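Local coordinates for nisin biosynthesis protein nisC (Lactococcus lactis subsp. lactis, PDB 2G0D) that closes the thioether (lanthionine-type) rings of the lantibiotic nisin as a zinc-containing cyclase with an alpha-toroid fold, at residues Asn128-Pro131 with Pro132-Asp135; Gln186-Gln189 with Ser190-Glu193; Leu161-Asn164 with Phe165-Leu169. All coordinates share one frame; numbering follows the deposited sequence.

Overall arrangement
The three contacts are local ones within the LanC-like alpha toroid, and along the chain they come in the order interaction 1, interaction 3, interaction 2. Interaction 1, at the start of the short helix 131-134, has its centre about 13 Å from the centre of each of the others. Met187 of interaction 2 packs its SD 3.8 Å from Pro131 CB, while Leu169 of interaction 3 brings CD2 3.7 Å from Ile129 CD1. Interactions 2 and 3 do not touch, their centres being about 25 Å apart. Residues 128-135 thus touch helix 156-168 on one flank and the N-cap loop of helix 189-194 on another, with the Asp135 and Met187 side chains about 11 and 10 Å from the zinc ion.

Interaction 1: residues Asn128-Pro131 with Pro132-Asp135; sequences NITP and PDYD
Asp133 reaches back to Thr130 and is gripped there twice: Thr130 N donates to Asp133 OD2 over 3.0 Å, nearly straight at 166° but from above the carboxylate plane, and Asp133 N returns a bond of 3.0 Å to Thr130 O. The Asp133 carboxylate carbon stands beside its own backbone N (chi1 -73°), which directs OD2 at the preceding turn; Thr130 CG2 packs 3.6 Å from the same OD2. One residue on, Pro131 O accepts from both Tyr134 N and Asp135 N, the latter at 2.9 Å. These bonds wind the short helix 131-134, entered at Thr130; an acidic residue three positions on that accepts the N-H, as Asp133 does, is common at helix starts. The same Pro131 carbonyl oxygen lies 3.6 Å above the plane of the Tyr134 ring, over its centre, and Tyr134 CE1 comes 3.5 Å from Pro131 CA. With chi1 at 62°, the Tyr134 ring folds back beside the Pro131 ring. Farther out, Thr130 OG1 bonds to Asn185 O, while the Asp135 side chain, about 11 Å from the zinc ion, bonds through OD1 to His206 ND1 and through OD2 to the backbone N of Glu138 and Gly139.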
loop_
_atom_site.group_PDB
_atom_site.type_symbol
_atom_site.label_atom_id
_atom_site.label_comp_id
_atom_site.label_asym_id
_atom_site.label_seq_id
_atom_site.Cartn_x
_atom_site.Cartn_y
_atom_site.Cartn_z
ATOM N N ASN A 128 0.544 -20.751 -12.401
ATOM C CA ASN A 128 1.049 -20.710 -11.024
ATOM C C ASN A 128 0.838 -19.344 -10.369
ATOM O O ASN A 128 1.454 -19.032 -9.337
ATOM C CB ASN A 128 2.533 -21.102 -10.989
ATOM C CG ASN A 128 2.789 -22.483 -11.583
ATOM O OD1 ASN A 128 2.010 -23.416 -11.363
ATOM N ND2 ASN A 128 3.886 -22.618 -12.343
ATOM N N ILE A 129 -0.041 -18.542 -10.973
ATOM C CA ILE A 129 -0.309 -17.169 -10.514
ATOM C C ILE A 129 -0.783 -17.120 -9.061
ATOM O O ILE A 129 -1.731 -17.806 -8.666
ATOM C CB ILE A 129 -1.260 -16.374 -11.470
ATOM C CG1 ILE A 129 -1.270 -14.873 -11.104
ATOM C CG2 ILE A 129 -2.670 -16.972 -11.490
ATOM C CD1 ILE A 129 -2.050 -13.988 -12.074
ATOM N N THR A 130 -0.072 -16.307 -8.281
ATOM C CA THR A 130 -0.273 -16.155 -6.853
ATOM C C THR A 130 -0.218 -14.642 -6.554
ATOM O O THR A 130 0.363 -13.893 -7.354
ATOM C CB THR A 130 0.796 -16.969 -6.086
ATOM O OG1 THR A 130 0.606 -16.832 -4.679
ATOM C CG2 THR A 130 2.223 -16.555 -6.465
ATOM N N PRO A 131 -0.855 -14.174 -5.452
ATOM C CA PRO A 131 -0.881 -12.702 -5.228
ATOM C C PRO A 131 0.455 -11.934 -5.269
ATOM O O PRO A 131 0.491 -10.882 -5.909
ATOM C CB PRO A 131 -1.587 -12.553 -3.872
ATOM C CG PRO A 131 -2.488 -13.757 -3.803
ATOM C CD PRO A 131 -1.621 -14.874 -4.402
ATOM N N PRO A 132 1.537 -12.437 -4.621
ATOM C CA PRO A 132 2.807 -11.704 -4.682
ATOM C C PRO A 132 3.300 -11.404 -6.097
ATOM O O PRO A 132 4.223 -10.618 -6.239
ATOM C CB PRO A 132 3.812 -12.649 -3.987
ATOM C CG PRO A 132 2.997 -13.495 -3.125
ATOM C CD PRO A 132 1.669 -13.660 -3.803
ATOM N N ASP A 133 2.700 -12.021 -7.118
ATOM C CA ASP A 133 3.065 -11.737 -8.519
ATOM C C ASP A 133 2.668 -10.322 -8.925
ATOM O O ASP A 133 3.460 -9.599 -9.521
ATOM C CB ASP A 133 2.418 -12.727 -9.497
ATOM C CG ASP A 133 3.043 -14.122 -9.446
ATOM O OD1 ASP A 133 4.263 -14.257 -9.178
ATOM O OD2 ASP A 133 2.299 -15.094 -9.711
ATOM N N TYR A 134 1.439 -9.929 -8.595
ATOM C CA TYR A 134 0.839 -8.709 -9.144
ATOM C C TYR A 134 0.520 -7.668 -8.062
ATOM O O TYR A 134 0.227 -6.518 -8.396
ATOM C CB TYR A 134 -0.459 -9.056 -9.894
ATOM C CG TYR A 134 -1.500 -9.668 -8.988
ATOM C CD1 TYR A 134 -1.654 -11.059 -8.905
ATOM C CD2 TYR A 134 -2.295 -8.865 -8.173
ATOM C CE1 TYR A 134 -2.592 -11.626 -8.045
ATOM C CE2 TYR A 134 -3.223 -9.423 -7.303
ATOM C CZ TYR A 134 -3.374 -10.800 -7.244
ATOM O OH TYR A 134 -4.314 -11.342 -6.385
ATOM N N ASP A 135 0.572 -8.083 -6.785
ATOM C CA ASP A 135 -0.037 -7.312 -5.684
ATOM C C ASP A 135 0.761 -6.107 -5.194
ATOM O O ASP A 135 1.812 -5.777 -5.714
ATOM C CB ASP A 135 -0.546 -8.229 -4.528
ATOM C CG ASP A 135 0.554 -8.701 -3.558
ATOM O OD1 ASP A 135 0.260 -9.576 -2.697
ATOM O OD2 ASP A 135 1.695 -8.218 -3.627
#

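Interaction 2: residues Gln186-Gln189 with Ser190-Glu193; sequences QMSQ and SESE
Glu191 turns its side chain back over the start of helix 189-194 to meet Ser188, the N-cap residue three positions earlier, in a hydroxyl-carboxylate bond. The backbone bonds of a true capping box are not made: Ser188 N lies 3.3 Å from Glu191 OE1 at a poor angle, and Glu191 N is not bonded to Ser188 OG. Traced outward, Glu191 CB lies 3.6 Å from Ser188 O and also faces Gln186 OE1. CG stands beside the backbone N of Glu191 (chi1 -52°) and passes Ser188 OG at 3.3 Å; from there the extended chain carries the carboxylate past the cap. At the tip the two oxygens part company. OE1 accepts from Ser188 OG at 2.8 Å through its anti lone pair, with Met187 CB packed nearby. OE2 lies 3.8 Å from Met187 CE and receives a weak bond from a water that also donates to Gln186 OE1 and accepts from Met187 N, so one water ties the residues before the cap to the first turn. The carboxylate sits at the N-terminal end of the helix, where the helix dipole would probably help stabilise its negative charge. Ser192 N completes the turn by bonding to Ser188 O, and Ser192 OG is held outside this contact by Ser183 O. Met187, about 10 Å from the zinc ion, joins the cap to helix 131-134 by packing on Pro131 and Pro132. A second water donates to Ser188 OG at 2.6 Å and pairs with Ser190 OG at 2.8 Å.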
loop_
_atom_site.group_PDB
_atom_site.type_symbol
_atom_site.label_atom_id
_atom_site.label_comp_id
_atom_site.label_asym_id
_atom_site.label_seq_id
_atom_site.Cartn_x
_atom_site.Cartn_y
_atom_site.Cartn_z
ATOM N N GLN A 186 -2.515 -20.106 -3.001
ATOM C CA GLN A 186 -2.878 -19.134 -1.954
ATOM C C GLN A 186 -1.629 -18.895 -1.113
ATOM O O GLN A 186 -0.746 -19.759 -1.059
ATOM C CB GLN A 186 -4.044 -19.638 -1.090
ATOM C CG GLN A 186 -5.410 -19.771 -1.795
ATOM C CD GLN A 186 -6.096 -18.435 -2.103
ATOM O OE1 GLN A 186 -5.886 -17.424 -1.420
ATOM N NE2 GLN A 186 -6.942 -18.436 -3.126
ATOM N N MET A 187 -1.542 -17.725 -0.478
ATOM C CA MET A 187 -0.312 -17.291 0.204
ATOM C C MET A 187 0.027 -18.086 1.474
ATOM O O MET A 187 1.183 -18.098 1.932
ATOM C CB MET A 187 -0.393 -15.806 0.532
ATOM C CG MET A 187 -0.333 -14.920 -0.698
ATOM S SD MET A 187 -0.461 -13.180 -0.273
ATOM C CE MET A 187 -2.215 -13.040 0.030
ATOM N N SER A 188 -0.989 -18.733 2.040
ATOM C CA SER A 188 -0.816 -19.592 3.204
ATOM C C SER A 188 -1.866 -20.691 3.218
ATOM O O SER A 188 -2.818 -20.676 2.425
ATOM C CB SER A 188 -0.907 -18.782 4.491
ATOM O OG SER A 188 -2.178 -18.182 4.592
ATOM N N GLN A 189 -1.691 -21.634 4.138
ATOM C CA GLN A 189 -2.563 -22.801 4.217
ATOM C C GLN A 189 -3.946 -22.482 4.789
ATOM O O GLN A 189 -4.954 -23.003 4.304
ATOM C CB GLN A 189 -1.873 -23.929 4.959
ATOM C CG GLN A 189 -0.567 -24.339 4.278
ATOM C CD GLN A 189 -0.406 -25.844 4.166
ATOM O OE1 GLN A 189 0.505 -26.431 4.762
ATOM N NE2 GLN A 189 -1.293 -26.479 3.398
ATOM N N SER A 190 -4.007 -21.613 5.792
ATOM C CA SER A 190 -5.302 -21.113 6.258
ATOM C C SER A 190 -6.147 -20.667 5.054
ATOM O O SER A 190 -7.289 -21.100 4.904
ATOM C CB SER A 190 -5.141 -19.985 7.287
ATOM O OG SER A 190 -4.898 -18.727 6.660
ATOM N N GLU A 191 -5.555 -19.848 4.180
ATOM C CA GLU A 191 -6.214 -19.372 2.959
ATOM C C GLU A 191 -6.466 -20.491 1.921
ATOM O O GLU A 191 -7.503 -20.493 1.262
ATOM C CB GLU A 191 -5.408 -18.232 2.341
ATOM C CG GLU A 191 -5.075 -17.107 3.327
ATOM C CD GLU A 191 -4.173 -16.064 2.724
ATOM O OE1 GLU A 191 -2.941 -16.167 2.880
ATOM O OE2 GLU A 191 -4.702 -15.151 2.062
ATOM N N SER A 192 -5.515 -21.424 1.788
ATOM C CA SER A 192 -5.679 -22.646 0.981
ATOM C C SER A 192 -6.902 -23.458 1.418
ATOM O O SER A 192 -7.643 -23.993 0.584
ATOM C CB SER A 192 -4.436 -23.541 1.088
ATOM O OG SER A 192 -3.426 -23.165 0.173
ATOM N N GLU A 193 -7.101 -23.538 2.732
ATOM C CA GLU A 193 -8.221 -24.274 3.310
ATOM C C GLU A 193 -9.495 -23.434 3.305
ATOM O O GLU A 193 -10.586 -23.975 3.112
ATOM C CB GLU A 193 -7.881 -24.761 4.721
ATOM C CG GLU A 193 -7.007 -26.018 4.740
ATOM C CD GLU A 193 -6.193 -26.193 6.023
ATOM O OE1 GLU A 193 -6.483 -25.530 7.043
ATOM O OE2 GLU A 193 -5.249 -27.015 6.004
HETATM O O HOH W 1 -4.021 -15.811 -0.501
HETATM O O HOH W 2 -2.356 -17.517 7.096
#

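Interaction 3: residues Leu161-Asn164 with Phe165-Leu169; sequences LIIN and FLSNL
Leu161 O accepts from Phe165 N over 3.0 Å, the first of four successive i to i+4 backbone bonds between 161-164 and 165-168 of helix 156-168. The Phe165 side chain leaves this turn with CG anti to the backbone N (chi1 174°), Ile162 O lying at the edge of its ring, near the ring plane. Beyond the turn, the ring makes an edge-to-face contact with Phe124. Ile162 O accepts the next bond, from Leu166 N, nearly straight at 175°, and the residue adds a side-chain contact: its CG2 packs 3.7 Å from Leu166 CD1, the two side chains running side by side in the same direction. This aliphatic pair is buried, Ile162 against Leu144 and Leu147 of helix 140-147 and Leu166 against Ile214 of helix 208-221. Ile163 O is shared by two donors from one residue, Ser167 N at 3.0 Å and Ser167 OG at 2.9 Å, which approach from opposite faces of the carbonyl plane. Asn164 closes the series by accepting from Asn168 N at 3.1 Å, while its OD1 is bonded to Asn225 ND2 and takes a water that also donates weakly to Ser167 OG. The buried Ser167 hydroxyl thus spends its proton within the helix, on Ile163 O, and its oxygen is also reached by the weak water bond, which is consistent with its packing against Leu215, Ser228 and Ala231 of the neighbouring helices.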
loop_
_atom_site.group_PDB
_atom_site.type_symbol
_atom_site.label_atom_id
_atom_site.label_comp_id
_atom_site.label_asym_id
_atom_site.label_seq_id
_atom_site.Cartn_x
_atom_site.Cartn_y
_atom_site.Cartn_z
ATOM N N LEU A 161 5.347 -1.691 -19.768
ATOM C CA LEU A 161 5.482 -3.143 -19.664
ATOM C C LEU A 161 4.693 -3.694 -18.478
ATOM O O LEU A 161 3.961 -4.675 -18.632
ATOM C CB LEU A 161 6.966 -3.555 -19.545
ATOM C CG LEU A 161 7.276 -5.060 -19.517
ATOM C CD1 LEU A 161 7.295 -5.663 -20.942
ATOM C CD2 LEU A 161 8.614 -5.311 -18.799
ATOM N N ILE A 162 4.854 -3.076 -17.307
ATOM C CA ILE A 162 4.089 -3.447 -16.087
ATOM C C ILE A 162 2.574 -3.194 -16.262
ATOM O O ILE A 162 1.732 -4.061 -15.967
ATOM C CB ILE A 162 4.565 -2.637 -14.850
ATOM C CG1 ILE A 162 5.973 -3.059 -14.419
ATOM C CG2 ILE A 162 3.602 -2.770 -13.691
ATOM C CD1 ILE A 162 6.654 -2.064 -13.487
ATOM N N ILE A 163 2.233 -2.000 -16.739
ATOM C CA ILE A 163 0.830 -1.623 -16.981
ATOM C C ILE A 163 0.135 -2.622 -17.919
ATOM O O ILE A 163 -0.971 -3.097 -17.610
ATOM C CB ILE A 163 0.721 -0.173 -17.503
ATOM C CG1 ILE A 163 0.860 0.825 -16.341
ATOM C CG2 ILE A 163 -0.633 0.092 -18.261
ATOM C CD1 ILE A 163 1.376 2.182 -16.794
ATOM N N ASN A 164 0.789 -2.957 -19.034
ATOM C CA ASN A 164 0.223 -3.927 -19.989
ATOM C C ASN A 164 0.087 -5.312 -19.370
ATOM O O ASN A 164 -0.929 -5.985 -19.564
ATOM C CB ASN A 164 1.068 -4.023 -21.266
ATOM C CG ASN A 164 0.834 -2.873 -22.227
ATOM O OD1 ASN A 164 -0.028 -2.020 -22.014
ATOM N ND2 ASN A 164 1.621 -2.843 -23.306
ATOM N N PHE A 165 1.105 -5.722 -18.609
ATOM C CA PHE A 165 1.083 -6.996 -17.910
ATOM C C PHE A 165 -0.044 -7.101 -16.869
ATOM O O PHE A 165 -0.761 -8.112 -16.821
ATOM C CB PHE A 165 2.440 -7.271 -17.271
ATOM C CG PHE A 165 2.467 -8.497 -16.405
ATOM C CD1 PHE A 165 2.803 -9.738 -16.949
ATOM C CD2 PHE A 165 2.158 -8.413 -15.048
ATOM C CE1 PHE A 165 2.830 -10.876 -16.142
ATOM C CE2 PHE A 165 2.178 -9.546 -14.240
ATOM C CZ PHE A 165 2.521 -10.773 -14.788
ATOM N N LEU A 166 -0.199 -6.073 -16.031
ATOM C CA LEU A 166 -1.320 -6.034 -15.102
ATOM C C LEU A 166 -2.700 -6.067 -15.798
ATOM O O LEU A 166 -3.543 -6.898 -15.448
ATOM C CB LEU A 166 -1.212 -4.834 -14.132
ATOM C CG LEU A 166 0.016 -4.766 -13.201
ATOM C CD1 LEU A 166 0.132 -3.393 -12.430
ATOM C CD2 LEU A 166 0.064 -5.973 -12.250
ATOM N N SER A 167 -2.936 -5.159 -16.746
ATOM C CA SER A 167 -4.211 -5.100 -17.498
ATOM C C SER A 167 -4.601 -6.449 -18.093
ATOM O O SER A 167 -5.760 -6.863 -18.007
ATOM C CB SER A 167 -4.149 -4.069 -18.644
ATOM O OG SER A 167 -3.821 -2.776 -18.142
ATOM N N ASN A 168 -3.628 -7.121 -18.699
ATOM C CA ASN A 168 -3.843 -8.429 -19.294
ATOM C C ASN A 168 -4.294 -9.498 -18.283
ATOM O O ASN A 168 -4.964 -10.455 -18.653
ATOM C CB ASN A 168 -2.595 -8.883 -20.048
ATOM C CG ASN A 168 -2.793 -10.206 -20.748
ATOM O OD1 ASN A 168 -3.525 -10.301 -21.736
ATOM N ND2 ASN A 168 -2.151 -11.241 -20.236
ATOM N N LEU A 169 -3.944 -9.318 -17.008
ATOM C CA LEU A 169 -4.385 -10.239 -15.967
ATOM C C LEU A 169 -5.871 -10.078 -15.636
ATOM O O LEU A 169 -6.431 -10.895 -14.907
ATOM C CB LEU A 169 -3.526 -10.117 -14.702
ATOM C CG LEU A 169 -2.067 -10.583 -14.828
ATOM C CD1 LEU A 169 -1.309 -10.312 -13.555
ATOM C CD2 LEU A 169 -1.926 -12.067 -15.243
HETATM O O HOH W 3 -2.633 -1.927 -21.037
#